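Local coordinates for protein peroxidase (PDB 6QZO) that binds heme b and, as a member of the DyP-type family, probably acts as a peroxidase that oxidises substrates with hydrogen peroxide, at residues G228-N239 with W355-V366; M193-T203 with L306-E314. All coordinates share one frame; numbering follows the deposited sequence.

Contact 1: G228-N239 with W355-V366; sequences GTSMVVRRIAMN and WTFPVGSAVFAV. With HEM (protoporphyrin IX containing Fe), chain I.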
loop_
_atom_site.group_PDB
_atom_site.type_symbol
_atom_site.label_atom_id
_atom_site.label_comp_id
_atom_site.label_asym_id
_atom_site.label_seq_id
_atom_site.Cartn_x
_atom_site.Cartn_y
_atom_site.Cartn_z
ATOM N N GLY A 228 28.580 -6.007 8.419
ATOM C CA GLY A 228 27.799 -5.228 7.446
ATOM C C GLY A 228 27.743 -5.929 6.100
ATOM O O GLY A 228 28.154 -7.105 5.991
ATOM N N THR A 229 27.249 -5.222 5.094
ATOM C CA THR A 229 26.946 -5.800 3.770
ATOM C C THR A 229 26.758 -4.641 2.792
ATOM O O THR A 229 26.969 -3.478 3.190
ATOM C CB THR A 229 25.731 -6.741 3.867
ATOM O OG1 THR A 229 25.575 -7.469 2.642
ATOM C CG2 THR A 229 24.447 -6.005 4.188
ATOM N N SER A 230 26.425 -4.978 1.551
ATOM C CA SER A 230 26.044 -4.022 0.492
ATOM C C SER A 230 24.590 -4.294 0.128
ATOM O O SER A 230 24.151 -5.443 0.292
ATOM C CB SER A 230 26.944 -4.139 -0.698
ATOM O OG SER A 230 26.699 -5.342 -1.394
ATOM N N MET A 231 23.891 -3.254 -0.298
ATOM C CA MET A 231 22.461 -3.294 -0.661
ATOM C C MET A 231 22.310 -2.709 -2.062
ATOM O O MET A 231 22.841 -1.619 -2.296
ATOM C CB MET A 231 21.639 -2.479 0.335
ATOM C CG MET A 231 20.201 -2.264 -0.095
ATOM S SD MET A 231 19.369 -1.288 1.194
ATOM C CE MET A 231 17.893 -0.816 0.313
ATOM N N VAL A 232 21.638 -3.447 -2.945
ATOM C CA VAL A 232 21.197 -2.968 -4.287
ATOM C C VAL A 232 19.673 -2.860 -4.257
ATOM O O VAL A 232 19.032 -3.812 -3.793
ATOM C CB VAL A 232 21.659 -3.919 -5.399
ATOM C CG1 VAL A 232 20.971 -3.618 -6.719
ATOM C CG2 VAL A 232 23.166 -3.897 -5.554
ATOM N N VAL A 233 19.141 -1.737 -4.744
ATOM C CA VAL A 233 17.698 -1.542 -5.028
ATOM C C VAL A 233 17.547 -1.230 -6.512
ATOM O O VAL A 233 17.970 -0.134 -6.921
ATOM C CB VAL A 233 17.098 -0.420 -4.166
ATOM C CG1 VAL A 233 15.624 -0.207 -4.432
ATOM C CG2 VAL A 233 17.319 -0.697 -2.696
ATOM N N ARG A 234 16.994 -2.185 -7.269
ATOM C CA ARG A 234 16.497 -1.968 -8.647
ATOM C C ARG A 234 14.968 -1.940 -8.597
ATOM O O ARG A 234 14.358 -2.928 -8.122
ATOM C CB ARG A 234 16.957 -3.084 -9.581
ATOM C CG ARG A 234 18.458 -3.292 -9.624
ATOM C CD ARG A 234 19.174 -2.313 -10.523
ATOM N NE ARG A 234 19.167 -2.687 -11.911
ATOM C CZ ARG A 234 19.808 -2.044 -12.875
ATOM N NH1 ARG A 234 20.480 -0.927 -12.634
ATOM N NH2 ARG A 234 19.729 -2.533 -14.098
ATOM N N ARG A 235 14.379 -0.832 -9.022
ATOM C CA ARG A 235 12.930 -0.727 -9.320
ATOM C C ARG A 235 12.748 -1.274 -10.731
ATOM O O ARG A 235 13.260 -0.635 -11.680
ATOM C CB ARG A 235 12.476 0.729 -9.220
ATOM C CG ARG A 235 10.971 0.902 -9.143
ATOM C CD ARG A 235 10.582 2.359 -9.088
ATOM N NE ARG A 235 9.146 2.580 -9.096
ATOM C CZ ARG A 235 8.327 2.412 -8.063
ATOM N NH1 ARG A 235 8.775 1.972 -6.898
ATOM N NH2 ARG A 235 7.037 2.681 -8.188
ATOM N N ILE A 236 12.130 -2.444 -10.874
ATOM C CA ILE A 236 12.040 -3.123 -12.200
ATOM C C ILE A 236 10.562 -3.207 -12.573
ATOM O O ILE A 236 9.818 -3.943 -11.908
ATOM C CB ILE A 236 12.739 -4.498 -12.222
ATOM C CG1 ILE A 236 14.118 -4.447 -11.560
ATOM C CG2 ILE A 236 12.842 -4.998 -13.653
ATOM C CD1 ILE A 236 14.795 -5.803 -11.470
ATOM N N ALA A 237 10.185 -2.445 -13.607
ATOM C CA ALA A 237 8.803 -2.339 -14.111
ATOM C C ALA A 237 8.463 -3.604 -14.903
ATOM O O ALA A 237 9.358 -4.124 -15.635
ATOM C CB ALA A 237 8.678 -1.107 -14.949
ATOM N N MET A 238 7.225 -4.088 -14.758
ATOM C CA MET A 238 6.685 -5.232 -15.543
ATOM C C MET A 238 5.728 -4.677 -16.595
ATOM O O MET A 238 4.821 -3.910 -16.245
ATOM C CB MET A 238 5.950 -6.223 -14.646
ATOM C CG MET A 238 6.837 -6.910 -13.663
ATOM S SD MET A 238 5.855 -7.662 -12.336
ATOM C CE MET A 238 7.075 -8.804 -11.680
ATOM N N ASN A 239 5.973 -5.009 -17.861
ATOM C CA ASN A 239 5.023 -4.675 -18.947
ATOM C C ASN A 239 3.954 -5.762 -18.933
ATOM O O ASN A 239 4.071 -6.714 -19.709
ATOM C CB ASN A 239 5.739 -4.521 -20.283
ATOM C CG ASN A 239 4.882 -3.789 -21.284
ATOM O OD1 ASN A 239 3.666 -3.715 -21.108
ATOM N ND2 ASN A 239 5.495 -3.250 -22.325
ATOM N N TRP A 355 9.908 -8.172 -21.297
ATOM C CA TRP A 355 8.665 -7.849 -20.533
ATOM C C TRP A 355 8.972 -7.173 -19.189
ATOM O O TRP A 355 8.033 -6.923 -18.435
ATOM C CB TRP A 355 7.819 -9.115 -20.361
ATOM C CG TRP A 355 7.470 -9.689 -21.700
ATOM C CD1 TRP A 355 6.590 -9.171 -22.603
ATOM C CD2 TRP A 355 8.105 -10.801 -22.350
ATOM N NE1 TRP A 355 6.608 -9.903 -23.758
ATOM C CE2 TRP A 355 7.521 -10.918 -23.628
ATOM C CE3 TRP A 355 9.095 -11.712 -21.970
ATOM C CZ2 TRP A 355 7.902 -11.903 -24.535
ATOM C CZ3 TRP A 355 9.455 -12.702 -22.858
ATOM C CH2 TRP A 355 8.869 -12.794 -24.117
ATOM N N THR A 356 10.238 -6.860 -18.920
ATOM C CA THR A 356 10.706 -6.139 -17.717
ATOM C C THR A 356 11.686 -5.058 -18.164
ATOM O O THR A 356 12.254 -5.214 -19.243
ATOM C CB THR A 356 11.386 -7.085 -16.718
ATOM O OG1 THR A 356 12.571 -7.554 -17.353
ATOM C CG2 THR A 356 10.516 -8.249 -16.293
ATOM N N PHE A 357 11.872 -4.008 -17.363
ATOM C CA PHE A 357 12.907 -2.978 -17.609
ATOM C C PHE A 357 13.217 -2.243 -16.313
ATOM O O PHE A 357 12.326 -1.901 -15.553
ATOM C CB PHE A 357 12.531 -2.081 -18.794
ATOM C CG PHE A 357 11.191 -1.382 -18.741
ATOM C CD1 PHE A 357 10.061 -1.962 -19.298
ATOM C CD2 PHE A 357 11.083 -0.106 -18.203
ATOM C CE1 PHE A 357 8.834 -1.312 -19.245
ATOM C CE2 PHE A 357 9.855 0.557 -18.175
ATOM C CZ PHE A 357 8.729 -0.045 -18.694
ATOM N N PRO A 358 14.519 -2.016 -15.994
ATOM C CA PRO A 358 14.894 -1.291 -14.785
ATOM C C PRO A 358 14.608 0.204 -14.957
ATOM O O PRO A 358 15.032 0.759 -15.954
ATOM C CB PRO A 358 16.407 -1.545 -14.655
ATOM C CG PRO A 358 16.741 -2.580 -15.701
ATOM C CD PRO A 358 15.696 -2.428 -16.781
ATOM N N VAL A 359 13.905 0.803 -13.993
ATOM C CA VAL A 359 13.576 2.264 -14.005
ATOM C C VAL A 359 14.238 2.972 -12.814
ATOM O O VAL A 359 14.177 4.215 -12.781
ATOM C CB VAL A 359 12.057 2.507 -14.066
ATOM C CG1 VAL A 359 11.491 1.988 -15.381
ATOM C CG2 VAL A 359 11.309 1.904 -12.885
ATOM N N GLY A 360 14.895 2.234 -11.920
ATOM C CA GLY A 360 15.603 2.803 -10.761
ATOM C C GLY A 360 16.750 1.921 -10.315
ATOM O O GLY A 360 16.582 0.692 -10.355
ATOM N N SER A 361 17.862 2.538 -9.891
ATOM C CA SER A 361 19.078 1.837 -9.410
ATOM C C SER A 361 19.719 2.628 -8.271
ATOM O O SER A 361 19.996 3.859 -8.444
ATOM C CB SER A 361 20.073 1.612 -10.513
ATOM O OG SER A 361 20.987 0.573 -10.135
ATOM N N ALA A 362 19.980 1.953 -7.143
ATOM C CA ALA A 362 20.687 2.548 -5.997
ATOM C C ALA A 362 21.575 1.495 -5.338
ATOM O O ALA A 362 21.125 0.328 -5.187
ATOM C CB ALA A 362 19.677 3.098 -5.051
ATOM N N VAL A 363 22.788 1.908 -4.964
ATOM C CA VAL A 363 23.765 1.055 -4.233
ATOM C C VAL A 363 24.049 1.722 -2.895
ATOM O O VAL A 363 24.224 2.949 -2.887
ATOM C CB VAL A 363 25.057 0.856 -5.049
ATOM C CG1 VAL A 363 25.986 -0.120 -4.371
ATOM C CG2 VAL A 363 24.737 0.413 -6.465
ATOM N N PHE A 364 24.075 0.931 -1.822
ATOM C CA PHE A 364 24.328 1.406 -0.437
ATOM C C PHE A 364 25.262 0.429 0.271
ATOM O O PHE A 364 25.224 -0.795 -0.013
ATOM C CB PHE A 364 23.029 1.528 0.358
ATOM C CG PHE A 364 22.026 2.445 -0.286
ATOM C CD1 PHE A 364 22.071 3.806 -0.066
ATOM C CD2 PHE A 364 21.061 1.945 -1.139
ATOM C CE1 PHE A 364 21.155 4.651 -0.677
ATOM C CE2 PHE A 364 20.155 2.796 -1.741
ATOM C CZ PHE A 364 20.200 4.137 -1.511
ATOM N N ALA A 365 26.088 0.986 1.160
ATOM C CA ALA A 365 26.915 0.229 2.126
ATOM C C ALA A 365 26.122 0.152 3.426
ATOM O O ALA A 365 25.632 1.191 3.880
ATOM C CB ALA A 365 28.237 0.914 2.317
ATOM N N VAL A 366 25.995 -1.041 3.981
ATOM C CA VAL A 366 25.151 -1.312 5.168
ATOM C C VAL A 366 26.079 -1.588 6.342
ATOM O O VAL A 366 26.770 -2.611 6.371
ATOM C CB VAL A 366 24.196 -2.484 4.870
ATOM C CG1 VAL A 366 23.363 -2.868 6.082
ATOM C CG2 VAL A 366 23.298 -2.146 3.684
HETATM C CHA HEM I . 15.248 -16.316 -10.166
HETATM C CHB HEM I . 11.697 -13.354 -11.498
HETATM C CHC HEM I . 14.903 -9.785 -12.066
HETATM C CHD HEM I . 18.391 -12.630 -10.338
HETATM C C1A HEM I . 14.022 -15.817 -10.509
HETATM C C2A HEM I . 12.837 -16.602 -10.626
HETATM C C3A HEM I . 11.844 -15.763 -11.016
HETATM C C4A HEM I . 12.401 -14.469 -11.107
HETATM C CMA HEM I . 10.395 -16.116 -11.291
HETATM C CAA HEM I . 12.709 -18.101 -10.422
HETATM C CBA HEM I . 12.387 -18.502 -8.983
HETATM C CGA HEM I . 13.592 -18.289 -8.127
HETATM O O1A HEM I . 13.689 -17.177 -7.536
HETATM O O2A HEM I . 14.467 -19.195 -8.032
HETATM C C1B HEM I . 12.294 -12.129 -11.770
HETATM C C2B HEM I . 11.542 -11.016 -12.233
HETATM C C3B HEM I . 12.442 -9.991 -12.405
HETATM C C4B HEM I . 13.748 -10.550 -12.032
HETATM C CMB HEM I . 10.034 -10.982 -12.465
HETATM C CAB HEM I . 12.236 -8.581 -12.791
HETATM C CBB HEM I . 11.043 -7.989 -12.829
HETATM C C1C HEM I . 16.133 -10.228 -11.638
HETATM C C2C HEM I . 17.289 -9.449 -11.650
HETATM C C3C HEM I . 18.317 -10.225 -11.168
HETATM C C4C HEM I . 17.750 -11.522 -10.849
HETATM C CMC HEM I . 17.461 -8.025 -12.102
HETATM C CAC HEM I . 19.650 -9.572 -11.088
HETATM C CBC HEM I . 20.750 -10.122 -10.652
HETATM C C1D HEM I . 17.782 -13.888 -10.158
HETATM C C2D HEM I . 18.522 -15.054 -9.641
HETATM C C3D HEM I . 17.657 -16.084 -9.612
HETATM C C4D HEM I . 16.385 -15.526 -10.101
HETATM C CMD HEM I . 19.983 -15.170 -9.241
HETATM C CAD HEM I . 17.957 -17.517 -9.156
HETATM C CBD HEM I . 18.441 -18.377 -10.342
HETATM C CGD HEM I . 18.825 -19.813 -10.002
HETATM O O1D HEM I . 19.935 -20.072 -9.491
HETATM O O2D HEM I . 18.052 -20.779 -10.261
HETATM N NA HEM I . 13.736 -14.517 -10.806
HETATM N NB HEM I . 13.586 -11.814 -11.672
HETATM N NC HEM I . 16.410 -11.477 -11.165
HETATM N ND HEM I . 16.512 -14.232 -10.413
HETATM FE FE HEM I . 15.122 -13.122 -11.059
#
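Arg234 and Ser361 face each other in a non-hydrogen-bonded pair of the antiparallel strands 229-238 and 356-366. Bent at chi2 and chi3 (-81° and -83°), the arginine folds back so that NH1 meets Ser361 OG at 3.0 Å, in the guanidinium plane, while Pro358 CB lies over one face. NH2 also forms a salt bridge with Asp132; an alanine here would probably leave that carboxylate without its charged mate and Ser361 OG without its donor. Packing is tight at the buried Thr229 end, where the Thr229 and Val366 side chains lie side by side, CG2 to CB 3.6 Å. Toward the other end, partly exposed residues take over: the Phe357 ring lays one face against Ala237 CB, and Trp355 joins in through its backbone O, which accepts from Asn239 N. Between these ends, Arg235 O takes a nearly straight bond from Val359 N (2.8 Å). On the Arg234 face, Ile236 CD1 and Thr356 CG2 each come within 3.5 Å of the heme, at CMC and CBB. The strands, interrupted by one classic beta bulge (Val359 and Gly360 both facing Arg235), belong to the antiparallel sheet of the C-terminal ferredoxin-like half of the DyP fold.

Contact 2: M193-T203 with L306-E314; sequences MRNLMGQVEGT and LRRAYNYDE. With HEM (protoporphyrin IX containing Fe), chain I.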
loop_
_atom_site.group_PDB
_atom_site.type_symbol
_atom_site.label_atom_id
_atom_site.label_comp_id
_atom_site.label_asym_id
_atom_site.label_seq_id
_atom_site.Cartn_x
_atom_site.Cartn_y
_atom_site.Cartn_z
ATOM N N MET A 193 7.070 -16.748 -2.518
ATOM C CA MET A 193 6.418 -15.440 -2.802
ATOM C C MET A 193 5.890 -15.478 -4.235
ATOM O O MET A 193 6.570 -16.064 -5.110
ATOM C CB MET A 193 7.399 -14.268 -2.665
ATOM C CG MET A 193 6.756 -12.896 -2.830
ATOM S SD MET A 193 7.951 -11.590 -3.286
ATOM C CE MET A 193 7.602 -11.441 -5.044
ATOM N N ARG A 194 4.721 -14.873 -4.451
ATOM C CA ARG A 194 4.103 -14.686 -5.785
ATOM C C ARG A 194 4.319 -13.243 -6.189
ATOM O O ARG A 194 4.042 -12.385 -5.359
ATOM C CB ARG A 194 2.608 -15.012 -5.756
ATOM C CG ARG A 194 2.311 -16.501 -5.697
ATOM C CD ARG A 194 2.406 -17.130 -7.066
ATOM N NE ARG A 194 2.183 -18.571 -7.024
ATOM C CZ ARG A 194 2.285 -19.367 -8.072
ATOM N NH1 ARG A 194 2.604 -18.871 -9.257
ATOM N NH2 ARG A 194 2.079 -20.665 -7.938
ATOM N N ASN A 195 4.833 -13.019 -7.398
ATOM C CA ASN A 195 5.015 -11.663 -7.969
ATOM C C ASN A 195 3.819 -11.387 -8.886
ATOM O O ASN A 195 2.999 -12.304 -9.091
ATOM C CB ASN A 195 6.389 -11.503 -8.627
ATOM C CG ASN A 195 6.546 -12.276 -9.918
ATOM O OD1 ASN A 195 5.577 -12.492 -10.647
ATOM N ND2 ASN A 195 7.761 -12.690 -10.213
ATOM N N LEU A 196 3.726 -10.169 -9.407
ATOM C CA LEU A 196 2.531 -9.690 -10.150
ATOM C C LEU A 196 2.604 -10.144 -11.613
ATOM O O LEU A 196 1.659 -9.860 -12.357
ATOM C CB LEU A 196 2.423 -8.171 -9.996
ATOM C CG LEU A 196 2.137 -7.717 -8.566
ATOM C CD1 LEU A 196 2.175 -6.206 -8.451
ATOM C CD2 LEU A 196 0.790 -8.219 -8.075
ATOM N N MET A 197 3.662 -10.866 -11.997
ATOM C CA MET A 197 3.669 -11.641 -13.259
ATOM C C MET A 197 2.995 -12.995 -13.003
ATOM O O MET A 197 2.719 -13.718 -13.984
ATOM C CB MET A 197 5.085 -11.819 -13.805
ATOM C CG MET A 197 5.455 -10.747 -14.817
ATOM S SD MET A 197 7.182 -10.770 -15.311
ATOM C CE MET A 197 7.099 -9.748 -16.785
ATOM N N GLY A 198 2.675 -13.293 -11.738
ATOM C CA GLY A 198 2.010 -14.539 -11.317
ATOM C C GLY A 198 3.007 -15.636 -11.006
ATOM O O GLY A 198 2.561 -16.774 -10.773
ATOM N N GLN A 199 4.302 -15.305 -10.942
ATOM C CA GLN A 199 5.407 -16.300 -10.802
ATOM C C GLN A 199 5.738 -16.519 -9.328
ATOM O O GLN A 199 5.471 -15.622 -8.514
ATOM C CB GLN A 199 6.661 -15.815 -11.529
ATOM C CG GLN A 199 6.459 -15.616 -13.021
ATOM C CD GLN A 199 7.400 -14.588 -13.598
ATOM O OE1 GLN A 199 7.978 -13.757 -12.885
ATOM N NE2 GLN A 199 7.553 -14.629 -14.907
ATOM N N VAL A 200 6.323 -17.672 -9.018
ATOM C CA VAL A 200 6.980 -17.976 -7.713
ATOM C C VAL A 200 8.373 -17.354 -7.770
ATOM O O VAL A 200 9.064 -17.604 -8.775
ATOM C CB VAL A 200 7.038 -19.492 -7.447
ATOM C CG1 VAL A 200 7.670 -19.819 -6.104
ATOM C CG2 VAL A 200 5.656 -20.119 -7.536
ATOM N N GLU A 201 8.729 -16.543 -6.770
ATOM C CA GLU A 201 10.021 -15.813 -6.666
ATOM C C GLU A 201 10.641 -16.192 -5.310
ATOM O O GLU A 201 9.897 -16.163 -4.290
ATOM C CB GLU A 201 9.763 -14.311 -6.857
ATOM C CG GLU A 201 10.808 -13.378 -6.243
ATOM C CD GLU A 201 11.923 -12.872 -7.150
ATOM O OE1 GLU A 201 11.667 -12.726 -8.368
ATOM O OE2 GLU A 201 13.045 -12.586 -6.618
ATOM N N GLY A 202 11.926 -16.579 -5.301
ATOM C CA GLY A 202 12.730 -16.732 -4.071
ATOM C C GLY A 202 13.218 -18.146 -3.829
ATOM O O GLY A 202 13.881 -18.384 -2.809
ATOM N N THR A 203 12.949 -19.053 -4.763
ATOM C CA THR A 203 13.207 -20.511 -4.636
ATOM C C THR A 203 14.708 -20.783 -4.475
ATOM O O THR A 203 15.082 -21.411 -3.478
ATOM C CB THR A 203 12.629 -21.235 -5.851
ATOM O OG1 THR A 203 11.234 -20.911 -5.891
ATOM C CG2 THR A 203 12.840 -22.726 -5.794
ATOM N N LEU A 306 21.590 -12.488 -1.592
ATOM C CA LEU A 306 20.289 -12.631 -0.894
ATOM C C LEU A 306 19.283 -11.691 -1.566
ATOM O O LEU A 306 19.331 -10.470 -1.300
ATOM C CB LEU A 306 20.454 -12.301 0.590
ATOM C CG LEU A 306 19.204 -12.514 1.448
ATOM C CD1 LEU A 306 18.703 -13.954 1.351
ATOM C CD2 LEU A 306 19.460 -12.104 2.883
ATOM N N ARG A 307 18.422 -12.244 -2.412
ATOM C CA ARG A 307 17.266 -11.492 -2.950
ATOM C C ARG A 307 16.249 -11.380 -1.814
ATOM O O ARG A 307 16.032 -12.386 -1.112
ATOM C CB ARG A 307 16.687 -12.187 -4.185
ATOM C CG ARG A 307 17.626 -12.146 -5.373
ATOM C CD ARG A 307 17.079 -12.950 -6.537
ATOM N NE ARG A 307 17.051 -14.368 -6.236
ATOM C CZ ARG A 307 16.102 -15.227 -6.587
ATOM N NH1 ARG A 307 15.034 -14.836 -7.256
ATOM N NH2 ARG A 307 16.228 -16.509 -6.281
ATOM N N ARG A 308 15.685 -10.184 -1.647
ATOM C CA ARG A 308 14.667 -9.894 -0.613
ATOM C C ARG A 308 13.644 -8.952 -1.241
ATOM O O ARG A 308 13.488 -7.815 -0.743
ATOM C CB ARG A 308 15.366 -9.334 0.630
ATOM C CG ARG A 308 14.613 -9.628 1.919
ATOM C CD ARG A 308 15.378 -9.110 3.098
ATOM N NE ARG A 308 14.708 -9.266 4.369
ATOM C CZ ARG A 308 13.752 -8.491 4.829
ATOM N NH1 ARG A 308 13.187 -7.586 4.053
ATOM N NH2 ARG A 308 13.360 -8.608 6.086
ATOM N N ALA A 309 13.018 -9.410 -2.329
ATOM C CA ALA A 309 12.182 -8.582 -3.227
ATOM C C ALA A 309 10.737 -8.461 -2.696
ATOM O O ALA A 309 10.269 -9.325 -1.913
ATOM C CB ALA A 309 12.218 -9.139 -4.627
ATOM N N TYR A 310 10.081 -7.387 -3.116
ATOM C CA TYR A 310 8.683 -7.039 -2.780
ATOM C C TYR A 310 7.966 -6.642 -4.073
ATOM O O TYR A 310 8.633 -6.177 -5.002
ATOM C CB TYR A 310 8.677 -5.912 -1.741
ATOM C CG TYR A 310 8.897 -6.378 -0.326
ATOM C CD1 TYR A 310 10.166 -6.653 0.167
ATOM C CD2 TYR A 310 7.825 -6.569 0.518
ATOM C CE1 TYR A 310 10.352 -7.110 1.462
ATOM C CE2 TYR A 310 7.996 -7.014 1.816
ATOM C CZ TYR A 310 9.257 -7.275 2.294
ATOM O OH TYR A 310 9.384 -7.708 3.576
ATOM N N ASN A 311 6.653 -6.828 -4.134
ATOM C CA ASN A 311 5.805 -6.355 -5.267
ATOM C C ASN A 311 5.567 -4.854 -5.096
ATOM O O ASN A 311 5.356 -4.421 -3.956
ATOM C CB ASN A 311 4.451 -7.074 -5.319
ATOM C CG ASN A 311 4.608 -8.570 -5.403
ATOM O OD1 ASN A 311 5.449 -9.057 -6.164
ATOM N ND2 ASN A 311 3.834 -9.287 -4.604
ATOM N N TYR A 312 5.544 -4.109 -6.194
ATOM C CA TYR A 312 5.016 -2.726 -6.198
ATOM C C TYR A 312 3.874 -2.655 -7.210
ATOM O O TYR A 312 3.904 -3.329 -8.235
ATOM C CB TYR A 312 6.121 -1.689 -6.395
ATOM C CG TYR A 312 6.594 -1.425 -7.793
ATOM C CD1 TYR A 312 5.885 -0.595 -8.643
ATOM C CD2 TYR A 312 7.813 -1.917 -8.238
ATOM C CE1 TYR A 312 6.332 -0.323 -9.928
ATOM C CE2 TYR A 312 8.287 -1.632 -9.507
ATOM C CZ TYR A 312 7.547 -0.829 -10.357
ATOM O OH TYR A 312 8.014 -0.551 -11.614
ATOM N N ASP A 313 2.871 -1.871 -6.853
ATOM C CA ASP A 313 1.617 -1.675 -7.610
ATOM C C ASP A 313 1.159 -0.255 -7.320
ATOM O O ASP A 313 0.675 -0.043 -6.219
ATOM C CB ASP A 313 0.594 -2.742 -7.225
ATOM C CG ASP A 313 -0.616 -2.766 -8.138
ATOM O OD1 ASP A 313 -0.389 -2.717 -9.341
ATOM O OD2 ASP A 313 -1.772 -2.822 -7.641
ATOM N N GLU A 314 1.382 0.675 -8.244
ATOM C CA GLU A 314 1.092 2.118 -8.030
ATOM C C GLU A 314 -0.198 2.499 -8.737
ATOM O O GLU A 314 -0.557 1.804 -9.686
ATOM C CB GLU A 314 2.247 2.993 -8.552
ATOM C CG GLU A 314 3.552 2.760 -7.833
ATOM C CD GLU A 314 3.471 2.817 -6.314
ATOM O OE1 GLU A 314 2.710 3.623 -5.758
ATOM O OE2 GLU A 314 4.164 2.033 -5.690
HETATM C CHA HEM I . 15.248 -16.316 -10.166
HETATM C CHB HEM I . 11.697 -13.354 -11.498
HETATM C CHC HEM I . 14.903 -9.785 -12.066
HETATM C CHD HEM I . 18.391 -12.630 -10.338
HETATM C C1A HEM I . 14.022 -15.817 -10.509
HETATM C C2A HEM I . 12.837 -16.602 -10.626
HETATM C C3A HEM I . 11.844 -15.763 -11.016
HETATM C C4A HEM I . 12.401 -14.469 -11.107
HETATM C CMA HEM I . 10.395 -16.116 -11.291
HETATM C CAA HEM I . 12.709 -18.101 -10.422
HETATM C CBA HEM I . 12.387 -18.502 -8.983
HETATM C CGA HEM I . 13.592 -18.289 -8.127
HETATM O O1A HEM I . 13.689 -17.177 -7.536
HETATM O O2A HEM I . 14.467 -19.195 -8.032
HETATM C C1B HEM I . 12.294 -12.129 -11.770
HETATM C C2B HEM I . 11.542 -11.016 -12.233
HETATM C C3B HEM I . 12.442 -9.991 -12.405
HETATM C C4B HEM I . 13.748 -10.550 -12.032
HETATM C CMB HEM I . 10.034 -10.982 -12.465
HETATM C CAB HEM I . 12.236 -8.581 -12.791
HETATM C CBB HEM I . 11.043 -7.989 -12.829
HETATM C C1C HEM I . 16.133 -10.228 -11.638
HETATM C C2C HEM I . 17.289 -9.449 -11.650
HETATM C C3C HEM I . 18.317 -10.225 -11.168
HETATM C C4C HEM I . 17.750 -11.522 -10.849
HETATM C CMC HEM I . 17.461 -8.025 -12.102
HETATM C CAC HEM I . 19.650 -9.572 -11.088
HETATM C CBC HEM I . 20.750 -10.122 -10.652
HETATM C C1D HEM I . 17.782 -13.888 -10.158
HETATM C C2D HEM I . 18.522 -15.054 -9.641
HETATM C C3D HEM I . 17.657 -16.084 -9.612
HETATM C C4D HEM I . 16.385 -15.526 -10.101
HETATM C CMD HEM I . 19.983 -15.170 -9.241
HETATM C CAD HEM I . 17.957 -17.517 -9.156
HETATM C CBD HEM I . 18.441 -18.377 -10.342
HETATM C CGD HEM I . 18.825 -19.813 -10.002
HETATM O O1D HEM I . 19.935 -20.072 -9.491
HETATM O O2D HEM I . 18.052 -20.779 -10.261
HETATM N NA HEM I . 13.736 -14.517 -10.806
HETATM N NB HEM I . 13.586 -11.814 -11.672
HETATM N NC HEM I . 16.410 -11.477 -11.165
HETATM N ND HEM I . 16.512 -14.232 -10.413
HETATM FE FE HEM I . 15.122 -13.122 -11.059
HETATM O O HOH W 1 5.802 -7.766 -8.971
HETATM O O HOH W 2 13.131 -12.149 -3.708
#
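Glu201 and Arg307 meet beside the heme, where Glu201 OE2 forms a salt bridge with Arg307 NH1 at 3.1 Å, the carboxylate and guanidinium planes turned 64° apart. HEM C3D lies 3.5 Å from the guanidinium plane of Arg307, over its centre, and a bend at chi3 (-67°) carries both terminal nitrogens to the propionate. NH1 and NH2 donate to HEM O1A at 2.7 and 2.9 Å, joined by Gly202 N, so three N-H groups grip one oxygen and probably stabilise its negative charge. Gly198 to Gly202, in the loop 193-203, correspond to the GXXDG motif of DyP peroxidases, with Glu201 where the aspartate usually stands; strand 306-314 supplies the arginine. Behind the salt bridge, a water donates to Glu201 OE2 and accepts from Ala309 N, tying the carboxylate to the strand backbone. Farther out, Asn311 ND2 donates to Arg194 O at 3.2 Å, near the plane of its amide, while a water donates to Asn311 OD1 and accepts from Leu196 N. The loop is shaped by Asn195, whose OD1 accepts from Met197 N in an Asx turn and from Gln199 N on the opposite face, while its ND2 donates to Gln199 OE1.

The centres of contacts 1 and 2 lie 13 Å apart, and both reach the four-stranded antiparallel sheet ordered 306-314, 323-332, 229-238, 356-366. Contact 1 joins an inner strand to the outermost strand 356-366; contact 2 fastens a loop to strand 306-314, outermost on the other side of this set. Along the chain the segments alternate, 193-203, 228-239, 306-314 and 355-366, so neither contact closes before the other begins. They touch directly: Tyr312 OH packs on Ala237 CA, its ring makes a cation-pi contact with Arg235, and Met197 CE lies against Trp355 O. Heme is bordered by methyl groups of sheet residues from contact 1 and by propionate-binding groups from contact 2, while His292 ligates the iron.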